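Local coordinates for putative branched chain amino acid ABC transporter, periplasmic amino acid-binding protein (Brucella ovis, PDB 4XFK) that serves as the periplasmic binding component of an ABC transport system for amino acids, probably branched-chain ones such as leucine, isoleucine and valine, at residues L155-Y166 against G184-V195. The protein carries 1 engineered substitution. Sequence-based numbering, arbitrary orientation.
Sequences LGERAYSINQNY and GYEVVDKTLHEV. With ACT (acetate ion), chain B.
Y160 reaches over from strand 158-164 to lie alongside D189 and slant across T191 of strand 186-193. With chi1 at -164°, CG stands opposite the backbone N, and the ring is carried across the neighbouring strand. CB only grazes the carbonyl oxygen of D189. CG, CD1 and CD2 come closer to that oxygen, which sits over one ring face, off-centre toward the rim. CD2 and CE2 pack on D189 CB, CE2 at 3.5 Å, the carboxylate turned 65° from the ring. CE1 and CZ lie near T191 OG1. At the tip, Y160 OH meets T191 OG1 at 2.6 Å near the ring plane, a short hydroxyl-hydroxyl hydrogen bond that fixes the end of the ring. A211, K207 and I208 also touch this side chain.

Beneath it, the backbones pair in parallel: A159 O takes V188 N, S161 O takes T191 N and N163 O takes H193 N. The register slips by one residue around V188, whose backbone turns helical. V188 CG2 rests over the middle of the R158 guanidinium, 3.5 Å from CZ, while R158 NE and NH2 bond the carbonyls of N212 and A211.

Further on, I162 CG1 meets the edge of the H193 ring at CD2, 3.6 Å away, and N163 O lies over a ring face. H193 ND1 donates almost straight to E194 O (2.8 Å), steadying the imidazole's rotation. Beyond the strand end, Y166 OH gives a 2.6 Å hydrogen bond to O of an acetate, probably from the crystallisation liquor, which S88 and E118 also hold.

Helix 167-184 links the two parallel strands, making a classic beta-alpha-beta unit at one margin of the second lobe's sheet in this periplasmic binding protein fold.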
ATOM      1  N   LEU A 155      -5.025  16.100  17.317  1.00 15.66           N
ATOM      2  CA  LEU A 155      -5.664  14.861  17.749  1.00 16.18           C
ATOM      3  C   LEU A 155      -6.457  15.081  19.045  1.00 18.19           C
ATOM      4  O   LEU A 155      -5.878  15.255  20.121  1.00 20.23           O
ATOM      5  CB  LEU A 155      -4.607  13.783  17.977  1.00 16.19           C
ATOM      6  CG  LEU A 155      -5.110  12.388  18.346  1.00 17.07           C
ATOM      7  CD1 LEU A 155      -5.808  11.724  17.163  1.00 18.48           C
ATOM      8  CD2 LEU A 155      -3.966  11.524  18.856  1.00 18.11           C
ATOM      9  N   GLY A 156      -7.781  15.078  18.945  1.00 18.83           N
ATOM     10  CA  GLY A 156      -8.629  15.217  20.117  1.00 17.87           C
ATOM     11  C   GLY A 156      -8.671  13.951  20.954  1.00 16.95           C
ATOM     12  O   GLY A 156      -8.111  12.922  20.570  1.00 18.14           O
ATOM     13  N   GLU A 157      -9.343  14.012  22.098  1.00 17.75           N
ATOM     14  CA  GLU A 157      -9.339  12.896  23.036  1.00 19.19           C
ATOM     15  C   GLU A 157     -10.314  11.785  22.689  1.00 17.58           C
ATOM     16  O   GLU A 157     -10.224  10.695  23.249  1.00 19.27           O
ATOM     17  CB  GLU A 157      -9.651  13.370  24.457  1.00 21.83           C
ATOM     18  CG  GLU A 157      -8.708  14.427  25.000  1.00 24.20           C
ATOM     19  CD  GLU A 157      -9.189  15.834  24.718  1.00 27.79           C
ATOM     20  OE1 GLU A 157     -10.013  16.009  23.794  1.00 30.04           O
ATOM     21  OE2 GLU A 157      -8.751  16.764  25.430  1.00 28.59           O
ATOM     22  N   ARG A 158     -11.254  12.059  21.787  1.00 17.22           N
ATOM     23  CA  ARG A 158     -12.305  11.096  21.487  1.00 15.66           C
ATOM     24  C   ARG A 158     -12.250  10.649  20.035  1.00 14.15           C
ATOM     25  O   ARG A 158     -12.165  11.475  19.122  1.00 14.33           O
ATOM     26  CB  ARG A 158     -13.678  11.685  21.807  1.00 16.36           C
ATOM     27  CG  ARG A 158     -13.926  11.879  23.302  1.00 17.34           C
ATOM     28  CD  ARG A 158     -15.236  12.598  23.579  1.00 18.13           C
ATOM     29  NE  ARG A 158     -16.423  11.817  23.233  1.00 20.49           N
ATOM     30  CZ  ARG A 158     -16.995  10.925  24.036  1.00 20.01           C
ATOM     31  NH1 ARG A 158     -16.480  10.679  25.234  1.00 21.27           N
ATOM     32  NH2 ARG A 158     -18.078  10.271  23.638  1.00 19.46           N
ATOM     33  N   ALA A 159     -12.309   9.341  19.822  1.00 14.09           N
ATOM     34  CA  ALA A 159     -12.177   8.799  18.478  1.00 12.84           C
ATOM     35  C   ALA A 159     -13.199   7.709  18.196  1.00 13.17           C
ATOM     36  O   ALA A 159     -13.687   7.036  19.108  1.00 14.01           O
ATOM     37  CB  ALA A 159     -10.772   8.269  18.257  1.00 11.97           C
ATOM     38  N   TYR A 160     -13.514   7.554  16.914  1.00 12.71           N
ATOM     39  CA  TYR A 160     -14.340   6.461  16.421  1.00 11.57           C
ATOM     40  C   TYR A 160     -13.463   5.626  15.488  1.00 11.15           C
ATOM     41  O   TYR A 160     -12.549   6.160  14.858  1.00 13.61           O
ATOM     42  CB  TYR A 160     -15.542   7.027  15.653  1.00 12.06           C
ATOM     43  CG  TYR A 160     -16.676   6.049  15.424  1.00 11.90           C
ATOM     44  CD1 TYR A 160     -16.622   5.113  14.405  1.00 12.78           C
ATOM     45  CD2 TYR A 160     -17.809   6.082  16.221  1.00 12.99           C
ATOM     46  CE1 TYR A 160     -17.661   4.218  14.197  1.00 13.69           C
ATOM     47  CE2 TYR A 160     -18.846   5.200  16.022  1.00 13.53           C
ATOM     48  CZ  TYR A 160     -18.770   4.270  15.012  1.00 14.19           C
ATOM     49  OH  TYR A 160     -19.819   3.400  14.833  1.00 16.14           O
ATOM     50  N   SER A 161     -13.736   4.328  15.398  1.00 10.98           N
ATOM     51  CA  SER A 161     -13.064   3.452  14.436  1.00 11.29           C
ATOM     52  C   SER A 161     -14.109   2.812  13.532  1.00 10.28           C
ATOM     53  O   SER A 161     -15.026   2.165  14.020  1.00 10.86           O
ATOM     54  CB  SER A 161     -12.277   2.366  15.176  1.00 12.42           C
ATOM     55  OG  SER A 161     -11.755   1.396  14.282  1.00 12.47           O
ATOM     56  N   ILE A 162     -13.983   2.998  12.221  1.00  9.10           N
ATOM     57  CA  ILE A 162     -14.895   2.352  11.281  1.00  8.72           C
ATOM     58  C   ILE A 162     -14.089   1.671  10.174  1.00  6.68           C
ATOM     59  O   ILE A 162     -13.287   2.313   9.504  1.00  8.14           O
ATOM     60  CB  ILE A 162     -15.963   3.337  10.719  1.00  8.42           C
ATOM     61  CG1 ILE A 162     -16.925   2.604   9.775  1.00  9.86           C
ATOM     62  CG2 ILE A 162     -15.310   4.549  10.051  1.00  9.66           C
ATOM     63  CD1 ILE A 162     -18.177   3.391   9.443  1.00 12.30           C
ATOM     64  N   ASN A 163     -14.283   0.366  10.005  1.00  7.68           N
ATOM     65  CA  ASN A 163     -13.495  -0.412   9.054  1.00  7.96           C
ATOM     66  C   ASN A 163     -14.280  -1.535   8.411  1.00  8.34           C
ATOM     67  O   ASN A 163     -15.366  -1.895   8.866  1.00  8.21           O
ATOM     68  CB  ASN A 163     -12.229  -0.979   9.710  1.00  7.60           C
ATOM     69  CG  ASN A 163     -11.302   0.106  10.215  1.00  8.79           C
ATOM     70  OD1 ASN A 163     -10.566   0.710   9.441  1.00  9.88           O
ATOM     71  ND2 ASN A 163     -11.345   0.370  11.512  1.00  9.82           N
ATOM     72  N   GLN A 164     -13.705  -2.063   7.334  1.00  7.99           N
ATOM     73  CA  GLN A 164     -14.258  -3.171   6.572  1.00  7.14           C
ATOM     74  C   GLN A 164     -14.012  -4.499   7.279  1.00  7.47           C
ATOM     75  O   GLN A 164     -12.924  -4.742   7.807  1.00  7.63           O
ATOM     76  CB  GLN A 164     -13.605  -3.200   5.190  1.00  7.81           C
ATOM     77  CG  GLN A 164     -13.863  -1.943   4.353  1.00  7.55           C
ATOM     78  CD  GLN A 164     -12.832  -1.738   3.266  1.00  8.51           C
ATOM     79  OE1 GLN A 164     -13.171  -1.551   2.088  1.00 11.37           O
ATOM     80  NE2 GLN A 164     -11.571  -1.748   3.653  1.00  6.92           N
ATOM     81  N   ASN A 165     -15.015  -5.371   7.267  1.00  8.77           N
ATOM     82  CA  ASN A 165     -14.895  -6.640   7.968  1.00  9.43           C
ATOM     83  C   ASN A 165     -14.176  -7.705   7.132  1.00  9.11           C
ATOM     84  O   ASN A 165     -14.797  -8.639   6.609  1.00 10.36           O
ATOM     85  CB  ASN A 165     -16.262  -7.136   8.447  1.00 10.60           C
ATOM     86  CG  ASN A 165     -16.155  -8.023   9.671  1.00 11.33           C
ATOM     87  OD1 ASN A 165     -15.123  -8.661   9.898  1.00 11.97           O
ATOM     88  ND2 ASN A 165     -17.217  -8.064  10.473  1.00 13.31           N
ATOM     89  N   TYR A 166     -12.864  -7.525   6.998  1.00  8.70           N
ATOM     90  CA  TYR A 166     -11.952  -8.552   6.489  1.00  8.54           C
ATOM     91  C   TYR A 166     -10.600  -8.307   7.145  1.00  8.34           C
ATOM     92  O   TYR A 166     -10.474  -7.388   7.960  1.00  8.47           O
ATOM     93  CB  TYR A 166     -11.866  -8.581   4.952  1.00  7.92           C
ATOM     94  CG  TYR A 166     -11.113  -7.462   4.253  1.00  7.78           C
ATOM     95  CD1 TYR A 166     -11.599  -6.158   4.242  1.00  7.37           C
ATOM     96  CD2 TYR A 166      -9.944  -7.733   3.542  1.00  7.84           C
ATOM     97  CE1 TYR A 166     -10.931  -5.148   3.562  1.00  6.99           C
ATOM     98  CE2 TYR A 166      -9.266  -6.734   2.865  1.00  7.49           C
ATOM     99  CZ  TYR A 166      -9.762  -5.441   2.877  1.00  7.12           C
ATOM    100  OH  TYR A 166      -9.107  -4.434   2.199  1.00  7.17           O
ATOM    101  N   GLY A 184      -3.131   8.537  23.025  1.00 17.96           N
ATOM    102  CA  GLY A 184      -3.995   9.409  23.798  1.00 17.94           C
ATOM    103  C   GLY A 184      -5.337   9.768  23.212  1.00 19.73           C
ATOM    104  O   GLY A 184      -5.696  10.944  23.097  1.00 23.92           O
ATOM    105  N   TYR A 185      -6.100   8.750  22.862  1.00 17.49           N
ATOM    106  CA  TYR A 185      -7.488   8.951  22.508  1.00 16.81           C
ATOM    107  C   TYR A 185      -8.275   7.804  23.111  1.00 18.02           C
ATOM    108  O   TYR A 185      -7.717   6.746  23.410  1.00 18.51           O
ATOM    109  CB  TYR A 185      -7.670   9.020  20.986  1.00 16.73           C
ATOM    110  CG  TYR A 185      -6.992   7.890  20.242  1.00 14.21           C
ATOM    111  CD1 TYR A 185      -7.633   6.672  20.063  1.00 12.55           C
ATOM    112  CD2 TYR A 185      -5.705   8.037  19.724  1.00 12.65           C
ATOM    113  CE1 TYR A 185      -7.021   5.627  19.398  1.00 12.60           C
ATOM    114  CE2 TYR A 185      -5.083   6.998  19.053  1.00 12.70           C
ATOM    115  CZ  TYR A 185      -5.746   5.798  18.894  1.00 12.26           C
ATOM    116  OH  TYR A 185      -5.132   4.761  18.236  1.00 11.17           O
ATOM    117  N   GLU A 186      -9.562   8.029  23.326  1.00 18.23           N
ATOM    118  CA  GLU A 186     -10.449   6.953  23.714  1.00 20.20           C
ATOM    119  C   GLU A 186     -11.227   6.525  22.486  1.00 18.87           C
ATOM    120  O   GLU A 186     -11.800   7.363  21.787  1.00 19.29           O
ATOM    121  CB  GLU A 186     -11.411   7.418  24.805  1.00 21.86           C
ATOM    122  CG  GLU A 186     -12.383   6.342  25.263  1.00 26.20           C
ATOM    123  CD  GLU A 186     -13.429   6.852  26.232  1.00 30.50           C
ATOM    124  OE1 GLU A 186     -13.184   7.870  26.915  1.00 31.67           O
ATOM    125  OE2 GLU A 186     -14.502   6.221  26.303  1.00 32.16           O
ATOM    126  N   VAL A 187     -11.236   5.226  22.212  1.00 17.90           N
ATOM    127  CA  VAL A 187     -12.073   4.704  21.146  1.00 18.15           C
ATOM    128  C   VAL A 187     -13.483   4.564  21.715  1.00 18.98           C
ATOM    129  O   VAL A 187     -13.825   3.553  22.338  1.00 20.81           O
ATOM    130  CB  VAL A 187     -11.536   3.369  20.581  1.00 17.76           C
ATOM    131  CG1 VAL A 187     -12.392   2.899  19.421  1.00 17.13           C
ATOM    132  CG2 VAL A 187     -10.092   3.542  20.117  1.00 17.62           C
ATOM    133  N   VAL A 188     -14.279   5.613  21.527  1.00 18.77           N
ATOM    134  CA  VAL A 188     -15.611   5.715  22.123  1.00 19.72           C
ATOM    135  C   VAL A 188     -16.542   4.641  21.581  1.00 18.84           C
ATOM    136  O   VAL A 188     -17.345   4.058  22.316  1.00 21.00           O
ATOM    137  CB  VAL A 188     -16.227   7.102  21.841  1.00 21.92           C
ATOM    138  CG1 VAL A 188     -17.692   7.148  22.258  1.00 22.68           C
ATOM    139  CG2 VAL A 188     -15.433   8.185  22.549  1.00 22.71           C
ATOM    140  N   ASP A 189     -16.435   4.388  20.282  1.00 17.92           N
ATOM    141  CA  ASP A 189     -17.268   3.390  19.642  1.00 18.69           C
ATOM    142  C   ASP A 189     -16.539   2.912  18.400  1.00 17.61           C
ATOM    143  O   ASP A 189     -15.607   3.567  17.931  1.00 17.79           O
ATOM    144  CB  ASP A 189     -18.641   3.989  19.300  1.00 21.23           C
ATOM    145  CG  ASP A 189     -19.714   2.935  19.105  1.00 24.42           C
ATOM    146  OD1 ASP A 189     -19.427   1.737  19.308  1.00 26.36           O
ATOM    147  OD2 ASP A 189     -20.858   3.313  18.760  1.00 26.35           O
ATOM    148  N   LYS A 190     -16.933   1.752  17.895  1.00 19.46           N
ATOM    149  CA  LYS A 190     -16.287   1.189  16.721  1.00 20.67           C
ATOM    150  C   LYS A 190     -17.242   0.304  15.938  1.00 19.57           C
ATOM    151  O   LYS A 190     -18.214  -0.220  16.486  1.00 21.94           O
ATOM    152  CB  LYS A 190     -15.022   0.418  17.111  1.00 22.59           C
ATOM    153  CG  LYS A 190     -15.260  -0.759  18.034  1.00 24.09           C
ATOM    154  CD  LYS A 190     -13.965  -1.206  18.695  1.00 25.89           C
ATOM    155  CE  LYS A 190     -14.241  -2.159  19.846  1.00 29.52           C
ATOM    156  NZ  LYS A 190     -12.990  -2.529  20.569  1.00 30.38           N
ATOM    157  N   THR A 191     -16.950   0.148  14.653  1.00 16.39           N
ATOM    158  CA  THR A 191     -17.799  -0.587  13.730  1.00 15.40           C
ATOM    159  C   THR A 191     -16.953  -1.333  12.712  1.00 12.92           C
ATOM    160  O   THR A 191     -15.991  -0.780  12.177  1.00 12.06           O
ATOM    161  CB  THR A 191     -18.673   0.387  12.914  1.00 19.79           C
ATOM    162  OG1 THR A 191     -19.649   0.980  13.771  1.00 23.02           O
ATOM    163  CG2 THR A 191     -19.367  -0.320  11.744  1.00 21.43           C
ATOM    164  N   LEU A 192     -17.317  -2.583  12.451  1.00 12.57           N
ATOM    165  CA  LEU A 192     -16.862  -3.296  11.268  1.00 11.95           C
ATOM    166  C   LEU A 192     -18.080  -3.555  10.398  1.00 12.96           C
ATOM    167  O   LEU A 192     -19.099  -4.059  10.882  1.00 17.12           O
ATOM    168  CB  LEU A 192     -16.231  -4.629  11.645  1.00 12.58           C
ATOM    169  CG  LEU A 192     -14.910  -4.625  12.404  1.00 12.90           C
ATOM    170  CD1 LEU A 192     -14.531  -6.060  12.736  1.00 14.71           C
ATOM    171  CD2 LEU A 192     -13.816  -3.964  11.587  1.00 13.11           C
ATOM    172  N   HIS A 193     -17.977  -3.239   9.115  1.00 10.45           N
ATOM    173  CA  HIS A 193     -19.115  -3.385   8.222  1.00 10.14           C
ATOM    174  C   HIS A 193     -18.782  -4.256   7.017  1.00 11.07           C
ATOM    175  O   HIS A 193     -17.617  -4.557   6.745  1.00 11.28           O
ATOM    176  CB  HIS A 193     -19.634  -2.008   7.781  1.00 10.61           C
ATOM    177  CG  HIS A 193     -18.603  -1.159   7.101  1.00  8.87           C
ATOM    178  ND1 HIS A 193     -18.155  -1.412   5.821  1.00  8.83           N
ATOM    179  CD2 HIS A 193     -17.929  -0.059   7.522  1.00  8.37           C
ATOM    180  CE1 HIS A 193     -17.255  -0.504   5.485  1.00  8.38           C
ATOM    181  NE2 HIS A 193     -17.096   0.326   6.499  1.00  8.73           N
ATOM    182  N   GLU A 194     -19.822  -4.669   6.307  1.00 11.88           N
ATOM    183  CA  GLU A 194     -19.669  -5.465   5.103  1.00 12.91           C
ATOM    184  C   GLU A 194     -18.758  -4.757   4.110  1.00 12.26           C
ATOM    185  O   GLU A 194     -18.714  -3.524   4.058  1.00 11.62           O
ATOM    186  CB  GLU A 194     -21.034  -5.742   4.472  1.00 15.59           C
ATOM    187  N   VAL A 195     -18.036  -5.547   3.327  1.00 12.89           N
ATOM    188  CA  VAL A 195     -17.022  -5.015   2.431  1.00 11.81           C
ATOM    189  C   VAL A 195     -17.583  -4.733   1.043  1.00 11.01           C
ATOM    190  O   VAL A 195     -18.129  -5.623   0.388  1.00 13.61           O
ATOM    191  CB  VAL A 195     -15.835  -5.991   2.301  1.00 15.20           C
ATOM    192  CG1 VAL A 195     -14.700  -5.353   1.516  1.00 17.50           C
ATOM    193  CG2 VAL A 195     -15.358  -6.426   3.683  1.00 16.94           C
TER
HETATM  194  C   ACT B 500      -5.763  -4.165   1.725  1.00  8.13           C
HETATM  195  O   ACT B 500      -6.638  -5.055   1.620  1.00  7.53           O
HETATM  196  OXT ACT B 500      -4.583  -4.555   1.883  1.00  8.42           O
HETATM  197  CH3 ACT B 500      -6.126  -2.715   1.659  1.00  8.58           C
HETATM  198  O   HOH W   1      -5.583  13.235  22.024  1.00 26.22           O
HETATM  199  O   HOH W   2     -13.464  -0.603  13.442  1.00 11.91           O
HETATM  200  O   HOH W   3     -19.578  -6.503   9.819  1.00 20.55           O